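Local coordinates for molybdenum ABC transporter, periplasmic molybdenum-binding protein (Vibrio cholerae, PDB 4RXL), which probably captures molybdate in the periplasm and hands it to a ModB-ModC membrane transporter, and holds tungstate in this crystal form, at residues His7-Ser12 against Ala49-Asp54; Ser13-Val18 against Asn152-Leu157; Gly38-Leu43 against Phe56-Glu61; Leu43-Glu48 against Glu61-Tyr66; Gly71-Asn76 against Ala200-Lys205. All coordinates share one frame; numbering follows the deposited sequence.

Interaction 1. Residues His7-Ser12 against Ala49-Asp54; sequences HIYAAS and AGAPAD. With WO4 (tungstate(VI)ion), chain B.
The loop A49-D54 returns from helix 40-49 to strand 55-57, closing a beta-alpha-beta crossover from strand 33-38 that passes over strand 6-11, which lies between the two. Two hydrogen bonds fasten its last residue to the start of strand 6-11. D54 N donates to H7 O (2.8 Å, in the carbonyl plane), and H7 N returns a nearly straight bond to D54 OD2, also 2.8 Å at 167°. D54 chi1 (-64°) brings the carboxylate back toward H7 N, and OD2 accepts through its anti lone pair. This pairing leads directly into the backbone bonds of H7 and Y9 with L55. Apolar packing centres on the Y9 ring. A53 CB lies over its face in a CH-pi contact, 4.0 Å from the centroid, while A51 CB approaches the phenol end. The H7 imidazole has P52 CB over one face and D54 OD2 near its edge. Beyond Y9, the strand runs on to the tungstate pocket, where A11 CB touches O4 of the anion. Water holds the phenol end: one molecule, in the ring plane, lies 2.5 Å from Y9 OH and donates to P52 O at 2.6 Å.

Interaction 2. Residues Ser13-Val18 against Asn152-Leu157; sequences SMTNAV and NVRLAL. With WO4 (tungstate(VI)ion), chain B.
Tungstate sits between the two segments of this contact and takes two donors from S13 and one from V153, as expected of a periplasmic binding protein whose two lobes close round an oxyanion. S13 gives both its bonds to one oxygen: its backbone N reaches WO4 O4 at 2.8 Å, and OG donates to the same O4 at a very short 2.5 Å. The hydroxyl gets there because chi1 (55°) sets OG between the backbone N and carbonyl carbon; it is also bonded to Y197 OH. From the other side V153 N, at the start of helix 153-161, donates to WO4 O1 (2.6 Å, 168°). N152 caps that helix, its OD1 accepting from L155 N at 3.0 Å and weakly from R154 N. R154 spans the contact, bent at chi2 (-67°). Its NH1 and NH2 both grip N16 OD1, at 2.7 and 2.8 Å, with the oxygen in the guanidinium plane. NE is taken by a salt bridge to D174 OD1, and a water links NH2 to S13 O. T15 OG1 is satisfied by S12 O. The link thus joins the N-terminal ends of helices 15-28 and 153-161, with strand 168-171 and helix 172-177 packed against both S13 and V153.

Interaction 3. Residues Gly38-Leu43 against Phe56-Glu61; sequences GGSSSL and FISANE. With WO4 (tungstate(VI)ion), chain B.
S40 is the tight point of the contact, its hydroxyl held from two sides. A59 N donates to S40 OG at 3.0 Å along a nearly straight line (165°), and OG donates a hydrogen bond to WO4 O3 at a very short 2.4 Å. S40 N donates to the same O3 at 2.6 Å, but on a more bent path. With chi1 at -56° the hydroxyl lies beside the backbone N, so both donors of one residue converge on one oxygen. A59 CB closes in beside S40 OG and faces WO4 O4, while S40 CB abuts S58 OG. S58 OG in turn donates to N60 O in the carbonyl plane at 2.8 Å, which probably steadies the turn carrying A59 N. The site lies at the first turn of helix 40-49, with G39 as N-cap, opposite the carboxyl end of strand 55-57; anion binding at a helix N-terminus of a periplasmic binding protein fold probably gains from the helix dipole. Farther from the anion, hydrogen bonds give way to van der Waals contact with the F56 ring. L43 CB meets F56 CE1 obliquely at 3.7 Å, and S40 O lies near the ring edge, 3.5 Å from F56 CZ. S58 N sits over one face of that ring. S42 and E61 extend to solvent, away from the buried junction.

Interaction 4. Residues Leu43-Glu48 against Glu61-Tyr66; sequences LARQIE and EEWANY
Two aromatic side chains of helix 61-69, W63 and Y66, flank A44 of helix 40-49, and each has a further partner there: the W63 edge goes to R45 and Y66 OH to E48. The extended chain of R45 brings one face of its guanidinium over W63 CH2. The two planes are 69° apart, and R45 NH2 lies 3.6 Å from CH2 in or near the ring plane. On the same indole, CE3 meets A44 CB at 3.7 Å. W63 CZ3 rests over the centre of the Y66 ring, so the two aromatics brace each other, and Y66 CD2 lies near A44 CB in turn. The axes of segments 43-48 and 61-66 run parallel, 3° apart, with a closest approach of 9.8 Å; strand 55-57 links the two helices in sequence, and both cover the same face of the sheet, with F56 beneath. Small A44 occupies the place where the backbones come closest, A44 CA being 6.3 Å from W63 CA. E48 reaches out fully extended with CG anti to the backbone N. Its carboxylate stands at 89° to the Y66 ring, and Y66 OH donates to E48 OE1 at 2.5 Å from above the carboxylate plane. A water donates to that same hydroxyl and accepts from R45 NE. E48 OE2 has a weak, long pairing with K70. W63 NE1 is satisfied by A123 O, whereas the buried W63 O has no partner in the model.

Interaction 5. Residues Gly71-Asn76 against Ala200-Lys205; sequences GLVKPN and AQLNDK
V73 carries the first shell, turning both methyls to segment 200-205. CG2 presses on L202 CD2 at 3.5 Å, tighter than usual for two carbons. Both CG1 and CG2 lie 4.2 Å from A200 CB, and CG1, anti to the backbone N, is also 3.8 Å from Q201 O. L202 CD2 reaches V73 with a partly eclipsed chi2 (133°), which may reflect the crowding, and it also approaches L72 O. One water forms a polar link: it donates to Q201 O at 2.7 Å and accepts a weak bond from K74 N. The next shell fixes both segments. G71 ends helix 61-69 in a Schellman motif, and V73 backs onto L67 and V68 of that helix. On the other side A200 pairs with F56 at the end of strand 195-201, and L202 with D54. Just past N76, K77 has a backbone hydrogen bond with Q201. Q201 NE2 then donates to N203 O at 2.9 Å, bracing the turn beyond the strand. N203 forms an Asx turn, its OD1 taking K205 N in the carbonyl plane at 3.2 Å, just ahead of helix 206-215. Its ND2 and K205 NZ both engage D54 OD1, the latter as a salt bridge. Segment 71-76 itself therefore meets the end of strand 195-201 through mostly apolar packing and one weakly held water, with L202 as the closest partner of V73.

Overall arrangement
All the contacts except part of interaction 2 belong to one lobe, built round strands 6-11, 33-38, 55-57 and 195-201. Interactions 1 and 3 use neighbouring strands of its sheet, centres about 9 Å apart; interactions 3 and 4, centres about 6 Å apart, share helix 40-49. Interaction 5 lies at the sheet end away from the anion, its centre about 24 Å from that of interaction 2. Along the chain interaction 1 crosses interactions 2, 3 and 4; interactions 3 and 4 nest inside interaction 2, which bridges to the second lobe; interaction 5 follows 1, 3 and 4 in series. Interactions 1, 2 and 3 meet at tungstate, so sheet, helix starts and lobe closure converge there.

Interaction 1. Residues His7-Ser12 against Ala49-Asp54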
# COMPACT_ATOMS: atom_id res chain seq x y z
N HIS A 7 -5.93 13.78 13.16
CA HIS A 7 -4.82 13.53 12.26
C HIS A 7 -4.72 12.06 11.91
O HIS A 7 -4.54 11.22 12.77
CB HIS A 7 -3.52 13.92 12.93
CG HIS A 7 -3.38 15.39 13.16
ND1 HIS A 7 -2.78 16.22 12.24
CD2 HIS A 7 -3.74 16.17 14.20
CE1 HIS A 7 -2.78 17.45 12.70
NE2 HIS A 7 -3.36 17.45 13.88
N ILE A 8 -4.89 11.76 10.64
CA ILE A 8 -4.87 10.41 10.13
C ILE A 8 -3.61 10.21 9.30
O ILE A 8 -3.38 10.91 8.30
CB ILE A 8 -6.10 10.14 9.26
CG1 ILE A 8 -7.38 10.27 10.07
CG2 ILE A 8 -6.00 8.74 8.64
CD1 ILE A 8 -8.62 10.38 9.23
N TYR A 9 -2.80 9.25 9.69
CA TYR A 9 -1.59 8.87 8.96
C TYR A 9 -1.91 7.59 8.23
O TYR A 9 -2.31 6.63 8.87
CB TYR A 9 -0.46 8.64 9.97
CG TYR A 9 0.30 9.89 10.39
CD1 TYR A 9 -0.36 10.99 10.88
CD2 TYR A 9 1.69 9.94 10.29
CE1 TYR A 9 0.31 12.17 11.22
CE2 TYR A 9 2.38 11.07 10.66
CZ TYR A 9 1.70 12.17 11.13
OH TYR A 9 2.42 13.30 11.48
N ALA A 10 -1.75 7.53 6.91
CA ALA A 10 -2.15 6.35 6.14
C ALA A 10 -1.17 6.03 5.04
O ALA A 10 -0.71 6.92 4.32
CB ALA A 10 -3.53 6.54 5.54
N ALA A 11 -0.91 4.73 4.87
CA ALA A 11 -0.15 4.22 3.74
C ALA A 11 -0.57 4.89 2.43
O ALA A 11 -1.76 5.10 2.15
CB ALA A 11 -0.38 2.74 3.63
N SER A 12 0.40 5.20 1.60
CA SER A 12 0.12 5.82 0.34
C SER A 12 -0.90 5.08 -0.51
O SER A 12 -1.67 5.73 -1.22
CB SER A 12 1.40 5.97 -0.46
OG SER A 12 2.30 6.84 0.24
N ALA A 49 8.49 8.93 16.85
CA ALA A 49 9.19 10.16 17.19
C ALA A 49 8.32 11.24 17.87
O ALA A 49 8.84 12.20 18.43
CB ALA A 49 9.83 10.70 15.93
N GLY A 50 6.99 11.07 17.82
CA GLY A 50 6.12 11.98 18.56
C GLY A 50 5.13 12.75 17.70
O GLY A 50 4.38 13.56 18.24
N ALA A 51 5.15 12.52 16.39
CA ALA A 51 4.24 13.22 15.45
C ALA A 51 2.81 13.09 15.93
O ALA A 51 2.39 12.00 16.32
CB ALA A 51 4.37 12.66 14.07
N PRO A 52 2.03 14.20 15.90
CA PRO A 52 0.63 14.09 16.32
C PRO A 52 -0.14 13.27 15.31
O PRO A 52 -0.12 13.54 14.09
CB PRO A 52 0.13 15.54 16.38
CG PRO A 52 1.35 16.39 16.31
CD PRO A 52 2.39 15.60 15.57
N ALA A 53 -0.73 12.22 15.80
CA ALA A 53 -1.40 11.28 14.96
C ALA A 53 -2.45 10.66 15.84
O ALA A 53 -2.16 10.26 16.96
CB ALA A 53 -0.44 10.23 14.44
N ASP A 54 -3.68 10.65 15.37
CA ASP A 54 -4.78 10.04 16.10
C ASP A 54 -5.04 8.63 15.62
O ASP A 54 -5.41 7.77 16.39
CB ASP A 54 -6.02 10.92 15.98
CG ASP A 54 -5.82 12.30 16.62
OD1 ASP A 54 -5.78 12.37 17.87
OD2 ASP A 54 -5.68 13.31 15.89
W WO4 B . 2.67 1.58 1.02
O1 WO4 B . 3.70 2.92 -0.07
O2 WO4 B . 3.14 -0.38 0.68
O3 WO4 B . 2.98 1.97 3.02
O4 WO4 B . 0.66 1.76 0.60
O HOH W 1 0.96 15.12 12.27

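Interaction 2. Residues Ser13-Val18 against Asn152-Leu157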
# COMPACT_ATOMS: atom_id res chain seq x y z
N SER A 13 -0.95 3.75 -0.47
CA SER A 13 -1.92 3.03 -1.29
C SER A 13 -3.36 3.32 -0.83
O SER A 13 -4.30 2.99 -1.54
CB SER A 13 -1.66 1.49 -1.26
OG SER A 13 -1.64 0.99 0.06
N MET A 14 -3.52 3.86 0.37
CA MET A 14 -4.84 4.25 0.89
C MET A 14 -5.31 5.67 0.53
O MET A 14 -6.44 6.09 0.89
CB MET A 14 -4.86 4.05 2.42
CG MET A 14 -5.26 2.63 2.83
SD MET A 14 -7.09 2.31 2.78
CE MET A 14 -7.15 0.54 3.12
N THR A 15 -4.50 6.38 -0.26
CA THR A 15 -4.71 7.80 -0.52
C THR A 15 -6.14 8.07 -0.99
O THR A 15 -6.87 8.85 -0.39
CB THR A 15 -3.73 8.35 -1.55
OG1 THR A 15 -2.41 8.29 -1.00
CG2 THR A 15 -4.05 9.77 -1.93
N ASN A 16 -6.54 7.41 -2.07
CA ASN A 16 -7.80 7.73 -2.69
C ASN A 16 -8.98 7.27 -1.88
O ASN A 16 -9.92 8.02 -1.72
CB ASN A 16 -7.89 7.23 -4.12
CG ASN A 16 -6.78 7.80 -4.96
OD1 ASN A 16 -5.66 7.32 -4.92
ND2 ASN A 16 -7.08 8.84 -5.69
N ALA A 17 -8.90 6.08 -1.31
CA ALA A 17 -9.98 5.54 -0.51
C ALA A 17 -10.19 6.35 0.74
O ALA A 17 -11.35 6.62 1.08
CB ALA A 17 -9.68 4.07 -0.15
N VAL A 18 -9.11 6.76 1.41
CA VAL A 18 -9.28 7.59 2.62
C VAL A 18 -9.83 8.96 2.22
O VAL A 18 -10.68 9.52 2.91
CB VAL A 18 -8.02 7.69 3.46
CG1 VAL A 18 -8.20 8.67 4.63
CG2 VAL A 18 -7.68 6.31 3.97
N ASN A 152 7.52 5.28 -1.46
CA ASN A 152 6.21 4.69 -1.28
C ASN A 152 5.71 4.14 -2.59
O ASN A 152 6.31 4.41 -3.64
CB ASN A 152 5.22 5.69 -0.65
CG ASN A 152 4.87 6.84 -1.54
OD1 ASN A 152 4.33 6.64 -2.65
ND2 ASN A 152 5.10 8.04 -1.07
N VAL A 153 4.64 3.34 -2.51
CA VAL A 153 4.15 2.64 -3.68
C VAL A 153 3.60 3.58 -4.75
O VAL A 153 3.67 3.26 -5.92
CB VAL A 153 3.14 1.56 -3.28
CG1 VAL A 153 1.81 2.13 -2.88
CG2 VAL A 153 3.01 0.55 -4.40
N ARG A 154 3.08 4.75 -4.37
CA ARG A 154 2.58 5.67 -5.38
C ARG A 154 3.70 6.32 -6.17
O ARG A 154 3.51 6.66 -7.34
CB ARG A 154 1.61 6.67 -4.74
CG ARG A 154 0.32 6.01 -4.26
CD ARG A 154 -0.53 5.48 -5.40
NE ARG A 154 -1.83 4.91 -5.01
CZ ARG A 154 -2.96 5.60 -4.93
NH1 ARG A 154 -2.98 6.90 -5.19
NH2 ARG A 154 -4.09 4.98 -4.58
N LEU A 155 4.87 6.48 -5.57
CA LEU A 155 6.02 7.00 -6.30
C LEU A 155 6.54 5.95 -7.27
O LEU A 155 7.05 6.29 -8.33
CB LEU A 155 7.10 7.47 -5.34
CG LEU A 155 6.73 8.73 -4.53
CD1 LEU A 155 7.72 8.92 -3.39
CD2 LEU A 155 6.66 10.00 -5.37
N ALA A 156 6.42 4.67 -6.89
CA ALA A 156 6.73 3.58 -7.81
C ALA A 156 5.76 3.60 -8.98
O ALA A 156 6.17 3.51 -10.15
CB ALA A 156 6.67 2.25 -7.08
N LEU A 157 4.46 3.65 -8.69
CA LEU A 157 3.46 3.82 -9.74
C LEU A 157 3.79 4.96 -10.71
O LEU A 157 3.74 4.76 -11.93
CB LEU A 157 2.08 4.05 -9.10
CG LEU A 157 0.90 4.31 -10.04
CD1 LEU A 157 0.60 3.07 -10.86
CD2 LEU A 157 -0.30 4.72 -9.23
W WO4 B . 2.67 1.58 1.02
O1 WO4 B . 3.70 2.92 -0.07
O2 WO4 B . 3.14 -0.38 0.68
O3 WO4 B . 2.98 1.97 3.02
O4 WO4 B . 0.66 1.76 0.60
O HOH W 2 -4.14 2.01 -4.03

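Interaction 3. Residues Gly38-Leu43 against Phe56-Glu61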
# COMPACT_ATOMS: atom_id res chain seq x y z
N GLY A 38 2.00 8.42 3.09
CA GLY A 38 3.40 8.11 2.88
C GLY A 38 3.63 6.63 3.07
O GLY A 38 2.69 5.83 3.29
N GLY A 39 4.87 6.21 2.94
CA GLY A 39 5.17 4.78 3.12
C GLY A 39 4.89 4.45 4.58
O GLY A 39 5.17 5.25 5.49
N SER A 40 4.35 3.26 4.81
CA SER A 40 3.86 2.87 6.13
C SER A 40 4.99 2.90 7.16
O SER A 40 4.79 3.28 8.33
CB SER A 40 3.22 1.49 6.13
OG SER A 40 2.17 1.41 5.18
N SER A 41 6.19 2.52 6.73
CA SER A 41 7.39 2.52 7.59
C SER A 41 7.78 3.92 8.03
O SER A 41 8.02 4.18 9.22
CB SER A 41 8.54 1.87 6.83
OG SER A 41 8.52 2.35 5.49
N SER A 42 7.81 4.84 7.08
CA SER A 42 8.13 6.19 7.42
C SER A 42 7.08 6.83 8.37
O SER A 42 7.43 7.49 9.35
CB SER A 42 8.27 6.99 6.16
OG SER A 42 8.66 8.33 6.47
N LEU A 43 5.80 6.56 8.08
CA LEU A 43 4.73 7.09 8.93
C LEU A 43 4.87 6.57 10.34
O LEU A 43 4.78 7.33 11.32
CB LEU A 43 3.37 6.72 8.35
CG LEU A 43 3.04 7.29 6.98
CD1 LEU A 43 1.73 6.71 6.47
CD2 LEU A 43 2.93 8.79 7.03
N PHE A 56 -3.72 5.56 12.56
CA PHE A 56 -2.72 5.06 11.61
C PHE A 56 -3.22 3.87 10.82
O PHE A 56 -3.68 2.91 11.38
CB PHE A 56 -1.45 4.66 12.39
CG PHE A 56 -0.34 4.05 11.53
CD1 PHE A 56 0.09 4.61 10.34
CD2 PHE A 56 0.31 2.92 11.97
CE1 PHE A 56 1.15 4.04 9.63
CE2 PHE A 56 1.33 2.34 11.24
CZ PHE A 56 1.77 2.91 10.09
N ILE A 57 -3.16 3.95 9.51
CA ILE A 57 -3.50 2.82 8.64
C ILE A 57 -2.22 2.38 7.95
O ILE A 57 -1.63 3.13 7.18
CB ILE A 57 -4.56 3.19 7.58
CG1 ILE A 57 -5.86 3.62 8.29
CG2 ILE A 57 -4.79 2.06 6.58
CD1 ILE A 57 -6.89 4.22 7.34
N SER A 58 -1.80 1.16 8.21
CA SER A 58 -0.60 0.59 7.58
C SER A 58 -0.96 -0.35 6.45
O SER A 58 -2.03 -0.94 6.44
CB SER A 58 0.14 -0.18 8.66
OG SER A 58 1.33 -0.75 8.16
N ALA A 59 -0.04 -0.53 5.49
CA ALA A 59 -0.21 -1.51 4.42
C ALA A 59 0.34 -2.89 4.77
O ALA A 59 0.32 -3.80 3.92
CB ALA A 59 0.37 -0.98 3.14
N ASN A 60 0.85 -3.03 5.99
CA ASN A 60 1.09 -4.37 6.56
C ASN A 60 0.81 -4.44 8.06
O ASN A 60 0.66 -3.42 8.71
CB ASN A 60 2.50 -4.88 6.22
CG ASN A 60 3.61 -4.14 6.92
OD1 ASN A 60 3.39 -3.35 7.84
ND2 ASN A 60 4.85 -4.40 6.45
N GLU A 61 0.73 -5.64 8.61
CA GLU A 61 0.45 -5.79 10.03
C GLU A 61 1.64 -5.35 10.88
O GLU A 61 1.48 -4.79 11.96
CB GLU A 61 0.03 -7.24 10.33
CG GLU A 61 -1.36 -7.53 9.73
CD GLU A 61 -1.75 -9.00 9.68
OE1 GLU A 61 -0.89 -9.84 9.34
OE2 GLU A 61 -2.93 -9.31 9.95
W WO4 B . 2.67 1.58 1.02
O1 WO4 B . 3.70 2.92 -0.07
O2 WO4 B . 3.14 -0.38 0.68
O3 WO4 B . 2.98 1.97 3.02
O4 WO4 B . 0.66 1.76 0.60

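Interaction 4. Residues Leu43-Glu48 against Glu61-Tyr66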
# COMPACT_ATOMS: atom_id res chain seq x y z
N LEU A 43 5.80 6.56 8.08
CA LEU A 43 4.73 7.09 8.93
C LEU A 43 4.87 6.57 10.34
O LEU A 43 4.78 7.33 11.32
CB LEU A 43 3.37 6.72 8.35
CG LEU A 43 3.04 7.29 6.98
CD1 LEU A 43 1.73 6.71 6.47
CD2 LEU A 43 2.93 8.79 7.03
N ALA A 44 5.05 5.27 10.49
CA ALA A 44 5.19 4.67 11.82
C ALA A 44 6.34 5.26 12.62
O ALA A 44 6.22 5.48 13.84
CB ALA A 44 5.37 3.16 11.72
N ARG A 45 7.47 5.50 11.96
CA ARG A 45 8.65 6.02 12.61
C ARG A 45 8.47 7.46 13.03
O ARG A 45 8.98 7.88 14.04
CB ARG A 45 9.90 5.84 11.73
CG ARG A 45 10.27 4.39 11.62
CD ARG A 45 11.30 4.12 10.56
NE ARG A 45 11.96 2.83 10.81
CZ ARG A 45 12.50 2.05 9.87
NH1 ARG A 45 12.46 2.38 8.59
NH2 ARG A 45 13.09 0.91 10.24
N GLN A 46 7.68 8.17 12.25
CA GLN A 46 7.31 9.54 12.60
C GLN A 46 6.43 9.60 13.83
O GLN A 46 6.67 10.39 14.75
CB GLN A 46 6.50 10.12 11.46
CG GLN A 46 7.31 10.52 10.27
CD GLN A 46 7.15 11.96 10.13
OE1 GLN A 46 6.23 12.42 9.44
NE2 GLN A 46 7.90 12.70 10.92
N ILE A 47 5.40 8.73 13.83
CA ILE A 47 4.56 8.57 15.03
C ILE A 47 5.39 8.21 16.29
O ILE A 47 5.20 8.78 17.36
CB ILE A 47 3.47 7.53 14.79
CG1 ILE A 47 2.51 8.02 13.68
CG2 ILE A 47 2.71 7.20 16.06
CD1 ILE A 47 1.59 6.95 13.13
N GLU A 48 6.32 7.27 16.15
CA GLU A 48 7.22 6.90 17.25
C GLU A 48 8.02 8.08 17.77
O GLU A 48 8.18 8.24 18.96
CB GLU A 48 8.15 5.77 16.83
CG GLU A 48 9.16 5.37 17.90
CD GLU A 48 10.11 4.29 17.42
OE1 GLU A 48 10.36 4.23 16.21
OE2 GLU A 48 10.58 3.50 18.25
N GLU A 61 0.73 -5.64 8.61
CA GLU A 61 0.45 -5.79 10.03
C GLU A 61 1.64 -5.35 10.88
O GLU A 61 1.48 -4.79 11.96
CB GLU A 61 0.03 -7.24 10.33
CG GLU A 61 -1.36 -7.53 9.73
CD GLU A 61 -1.75 -9.00 9.68
OE1 GLU A 61 -0.89 -9.84 9.34
OE2 GLU A 61 -2.93 -9.31 9.95
N GLU A 62 2.83 -5.56 10.34
CA GLU A 62 4.08 -5.36 11.06
C GLU A 62 4.22 -3.92 11.54
O GLU A 62 4.54 -3.70 12.71
CB GLU A 62 5.27 -5.77 10.19
CG GLU A 62 5.45 -7.30 10.05
CD GLU A 62 4.32 -8.05 9.30
OE1 GLU A 62 3.72 -7.47 8.34
OE2 GLU A 62 4.06 -9.23 9.67
N TRP A 63 3.98 -2.93 10.69
CA TRP A 63 4.20 -1.56 11.12
C TRP A 63 3.20 -1.09 12.16
O TRP A 63 3.53 -0.21 12.95
CB TRP A 63 4.30 -0.57 9.96
CG TRP A 63 5.65 -0.75 9.29
CD1 TRP A 63 5.90 -1.25 8.04
CD2 TRP A 63 6.91 -0.45 9.87
NE1 TRP A 63 7.26 -1.28 7.80
CE2 TRP A 63 7.90 -0.80 8.91
CE3 TRP A 63 7.31 0.08 11.10
CZ2 TRP A 63 9.24 -0.61 9.15
CZ3 TRP A 63 8.64 0.24 11.34
CH2 TRP A 63 9.60 -0.10 10.36
N ALA A 64 2.00 -1.68 12.19
CA ALA A 64 1.05 -1.31 13.24
C ALA A 64 1.46 -2.00 14.53
O ALA A 64 1.40 -1.40 15.61
CB ALA A 64 -0.37 -1.67 12.84
N ASN A 65 1.91 -3.25 14.43
CA ASN A 65 2.39 -3.97 15.61
C ASN A 65 3.69 -3.37 16.21
O ASN A 65 3.92 -3.46 17.42
CB ASN A 65 2.58 -5.45 15.30
CG ASN A 65 2.84 -6.27 16.55
OD1 ASN A 65 1.99 -6.39 17.44
ND2 ASN A 65 4.03 -6.84 16.61
N TYR A 66 4.49 -2.74 15.36
CA TYR A 66 5.64 -1.95 15.80
C TYR A 66 5.23 -0.91 16.84
O TYR A 66 5.86 -0.78 17.90
CB TYR A 66 6.24 -1.27 14.58
CG TYR A 66 7.45 -0.43 14.84
CD1 TYR A 66 8.71 -1.00 14.86
CD2 TYR A 66 7.35 0.95 15.00
CE1 TYR A 66 9.84 -0.24 15.09
CE2 TYR A 66 8.48 1.73 15.21
CZ TYR A 66 9.72 1.13 15.25
OH TYR A 66 10.84 1.87 15.51
O HOH W 3 12.88 2.49 13.57

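Interaction 5. Residues Gly71-Asn76 against Ala200-Lys205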
# COMPACT_ATOMS: atom_id res chain seq x y z
N GLY A 71 4.48 0.56 22.78
CA GLY A 71 3.60 1.04 23.83
C GLY A 71 2.76 2.25 23.45
O GLY A 71 2.13 2.85 24.32
N LEU A 72 2.72 2.60 22.17
CA LEU A 72 1.98 3.75 21.68
C LEU A 72 0.55 3.44 21.23
O LEU A 72 -0.24 4.35 21.04
CB LEU A 72 2.71 4.39 20.50
CG LEU A 72 4.15 4.78 20.84
CD1 LEU A 72 4.96 5.07 19.58
CD2 LEU A 72 4.16 5.96 21.81
N VAL A 73 0.25 2.16 21.01
CA VAL A 73 -1.10 1.69 20.68
C VAL A 73 -1.36 0.49 21.58
O VAL A 73 -0.50 -0.35 21.69
CB VAL A 73 -1.18 1.24 19.22
CG1 VAL A 73 -2.58 0.72 18.90
CG2 VAL A 73 -0.78 2.37 18.29
N LYS A 74 -2.53 0.41 22.19
CA LYS A 74 -2.89 -0.79 22.96
C LYS A 74 -3.28 -1.91 21.99
O LYS A 74 -3.83 -1.64 20.94
CB LYS A 74 -4.02 -0.48 23.95
CG LYS A 74 -3.67 0.64 24.91
CD LYS A 74 -4.87 1.18 25.66
CE LYS A 74 -4.42 2.29 26.60
NZ LYS A 74 -5.54 2.90 27.36
N PRO A 75 -2.98 -3.18 22.33
CA PRO A 75 -3.14 -4.26 21.36
C PRO A 75 -4.59 -4.44 20.86
O PRO A 75 -4.80 -4.85 19.73
CB PRO A 75 -2.67 -5.51 22.13
CG PRO A 75 -1.87 -4.98 23.28
CD PRO A 75 -2.54 -3.69 23.64
N ASN A 76 -5.57 -4.13 21.72
CA ASN A 76 -6.97 -4.20 21.30
C ASN A 76 -7.53 -2.96 20.59
O ASN A 76 -8.73 -2.88 20.32
CB ASN A 76 -7.87 -4.54 22.50
CG ASN A 76 -7.97 -3.43 23.54
OD1 ASN A 76 -7.24 -2.45 23.49
ND2 ASN A 76 -8.88 -3.59 24.51
N ALA A 200 -4.97 1.44 13.36
CA ALA A 200 -4.57 1.60 14.76
C ALA A 200 -5.13 2.89 15.34
O ALA A 200 -4.98 3.96 14.74
CB ALA A 200 -3.06 1.57 14.86
N GLN A 201 -5.73 2.82 16.51
CA GLN A 201 -6.26 3.98 17.17
C GLN A 201 -5.23 4.37 18.23
O GLN A 201 -4.99 3.60 19.17
CB GLN A 201 -7.62 3.62 17.80
CG GLN A 201 -8.41 4.80 18.30
CD GLN A 201 -9.70 4.38 19.02
OE1 GLN A 201 -10.38 3.46 18.57
NE2 GLN A 201 -10.01 5.04 20.13
N LEU A 202 -4.63 5.55 18.13
CA LEU A 202 -3.49 5.92 18.96
C LEU A 202 -3.86 6.62 20.27
O LEU A 202 -3.00 6.91 21.11
CB LEU A 202 -2.52 6.78 18.13
CG LEU A 202 -1.80 5.98 17.04
CD1 LEU A 202 -1.82 6.70 15.72
CD2 LEU A 202 -0.36 5.71 17.48
N ASN A 203 -5.14 6.88 20.49
CA ASN A 203 -5.61 7.46 21.73
C ASN A 203 -7.09 7.16 21.92
O ASN A 203 -7.70 6.53 21.03
CB ASN A 203 -5.32 8.98 21.78
CG ASN A 203 -5.95 9.74 20.64
OD1 ASN A 203 -7.16 9.68 20.41
ND2 ASN A 203 -5.13 10.48 19.90
N ASP A 204 -7.65 7.59 23.04
CA ASP A 204 -9.00 7.24 23.44
C ASP A 204 -9.99 8.38 23.20
O ASP A 204 -11.09 8.39 23.77
CB ASP A 204 -9.00 6.84 24.93
CG ASP A 204 -8.66 8.00 25.87
OD1 ASP A 204 -8.27 9.09 25.39
OD2 ASP A 204 -8.79 7.82 27.11
N LYS A 205 -9.62 9.36 22.39
CA LYS A 205 -10.52 10.48 22.12
C LYS A 205 -11.80 9.95 21.52
O LYS A 205 -11.77 9.01 20.71
CB LYS A 205 -9.89 11.47 21.15
CG LYS A 205 -8.71 12.25 21.69
CD LYS A 205 -8.07 13.05 20.56
CE LYS A 205 -7.00 14.00 21.05
NZ LYS A 205 -6.32 14.61 19.87
O HOH W 4 -4.30 3.18 21.77